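Local coordinates for protein extracellular ligand-binding receptor (Sphaerobacter thermophilus, PDB 4ZPJ) that probably serves as the extracellular solute-binding receptor of an ABC transporter and binds zinc ions, at residues G90-E95 and G357-K362. Numbering follows the deposited sequence.
With ZN (zinc ion), chain L.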
# COMPACT_ATOMS: atom_id res chain seq x y z
N GLY A 90 -14.08 -25.66 -4.72
CA GLY A 90 -14.95 -26.76 -4.39
C GLY A 90 -15.99 -27.06 -5.45
O GLY A 90 -17.14 -27.32 -5.13
N GLY A 91 -15.57 -27.03 -6.73
CA GLY A 91 -16.49 -27.27 -7.86
C GLY A 91 -17.36 -26.06 -8.23
O GLY A 91 -18.25 -26.18 -9.05
N ARG A 92 -17.09 -24.91 -7.63
CA ARG A 92 -17.94 -23.75 -7.83
C ARG A 92 -17.15 -22.65 -8.53
O ARG A 92 -16.09 -22.29 -8.07
CB ARG A 92 -18.49 -23.24 -6.49
CG ARG A 92 -19.49 -24.17 -5.83
CD ARG A 92 -19.96 -23.60 -4.50
NE ARG A 92 -20.75 -22.38 -4.69
CZ ARG A 92 -21.44 -21.75 -3.73
NH1 ARG A 92 -21.41 -22.21 -2.48
NH2 ARG A 92 -22.12 -20.63 -4.01
N PRO A 93 -17.68 -22.14 -9.65
CA PRO A 93 -16.98 -21.14 -10.42
C PRO A 93 -17.09 -19.80 -9.70
O PRO A 93 -18.16 -19.49 -9.15
CB PRO A 93 -17.76 -21.12 -11.77
CG PRO A 93 -19.15 -21.48 -11.41
CD PRO A 93 -19.03 -22.41 -10.20
N VAL A 94 -16.03 -19.01 -9.73
CA VAL A 94 -16.08 -17.64 -9.23
C VAL A 94 -16.59 -16.71 -10.32
O VAL A 94 -16.29 -16.90 -11.48
CB VAL A 94 -14.68 -17.12 -8.84
CG1 VAL A 94 -14.76 -15.69 -8.31
CG2 VAL A 94 -14.06 -18.00 -7.79
N GLU A 95 -17.39 -15.72 -9.96
CA GLU A 95 -17.59 -14.61 -10.85
C GLU A 95 -17.35 -13.27 -10.17
O GLU A 95 -17.98 -12.93 -9.17
CB GLU A 95 -18.94 -14.67 -11.58
CG GLU A 95 -20.17 -14.73 -10.71
CD GLU A 95 -21.46 -14.86 -11.52
OE1 GLU A 95 -22.32 -13.96 -11.38
OE2 GLU A 95 -21.61 -15.83 -12.30
N GLY A 357 -15.38 -23.66 -0.75
CA GLY A 357 -16.32 -22.83 -1.48
C GLY A 357 -17.64 -22.54 -0.81
O GLY A 357 -18.47 -21.81 -1.37
N GLU A 358 -17.87 -23.11 0.37
CA GLU A 358 -19.15 -22.94 1.08
C GLU A 358 -19.18 -21.51 1.60
O GLU A 358 -19.21 -21.24 2.78
CB GLU A 358 -19.39 -23.99 2.18
CG GLU A 358 -19.72 -25.42 1.69
CD GLU A 358 -20.90 -25.52 0.70
OE1 GLU A 358 -21.95 -26.12 1.04
OE2 GLU A 358 -20.80 -25.01 -0.45
N VAL A 359 -19.23 -20.61 0.64
CA VAL A 359 -19.06 -19.19 0.87
C VAL A 359 -20.26 -18.53 1.57
O VAL A 359 -20.14 -17.45 2.10
CB VAL A 359 -18.78 -18.51 -0.47
CG1 VAL A 359 -20.08 -18.31 -1.30
CG2 VAL A 359 -18.06 -17.20 -0.26
N GLU A 360 -21.41 -19.17 1.55
CA GLU A 360 -22.60 -18.64 2.21
C GLU A 360 -22.54 -18.88 3.70
O GLU A 360 -23.32 -18.32 4.45
CB GLU A 360 -23.88 -19.28 1.66
CG GLU A 360 -24.10 -19.11 0.15
CD GLU A 360 -23.39 -20.16 -0.70
OE1 GLU A 360 -22.94 -21.21 -0.14
OE2 GLU A 360 -23.28 -19.92 -1.93
N ASN A 361 -21.62 -19.73 4.14
CA ASN A 361 -21.38 -19.92 5.56
C ASN A 361 -20.43 -18.82 6.07
O ASN A 361 -19.21 -19.00 6.09
CB ASN A 361 -20.84 -21.33 5.77
CG ASN A 361 -20.63 -21.65 7.21
OD1 ASN A 361 -20.62 -20.75 8.06
ND2 ASN A 361 -20.43 -22.92 7.51
N LYS A 362 -21.00 -17.68 6.43
CA LYS A 362 -20.23 -16.50 6.81
C LYS A 362 -19.31 -16.75 7.98
O LYS A 362 -18.19 -16.24 8.01
CB LYS A 362 -21.14 -15.31 7.13
CG LYS A 362 -21.68 -14.64 5.88
CD LYS A 362 -22.05 -13.19 6.11
CE LYS A 362 -23.56 -12.99 6.19
NZ LYS A 362 -23.92 -11.65 5.64
ZN ZN L . -22.99 -13.53 -13.46
O HOH W 1 -21.85 -14.56 -14.30
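R92 and E360 meet head-on through a two-pronged salt bridge. The guanidinium and carboxylate planes lie only 7° apart. R92 NH1 gives a nearly straight bond (167°) to the syn lone pair of E360 OE1, at 3.0 Å. R92 NH2 reaches E360 OE2 at 2.5 Å, which is very short. NH1 also makes a weak, bent bond to the same OE2. A bend at chi3 (67°) turns the arginine tip toward the 357-362 loop. E360 bends at chi2 and presents both oxygens to it.

E358 adds a second, looser charge. Its OE2 lies in the guanidinium plane, 3.5 Å from R92 NH1. One arginine thus joins two acidic side chains in a salt-bridge network. Its positive charge is probably shared between the two carboxylates and offset by them. The backbone carbonyls of E53 and P54 also take bonds from R92 NE and NH2. These bonds, with those to E360, fix the rotation of the group.

Van der Waals contacts at the flank of the arginine are few. V359 CG1 comes within 4.1 Å of R92 NH2. G357 O sits 3.9 Å from R92 CD. The loop forms a type I turn from E358 to N361, and N361 then N-caps helix 362-371.

E95, farther along the strand, binds a zinc ion through OE1 at 2.2 Å, apart from the salt bridges. The contact ties the start of strand 92-100 to the loop between helices 336-354 and 362-371. That strand belongs to a mixed sheet of the periplasmic-binding-protein fold, here in the leucine-binding protein family.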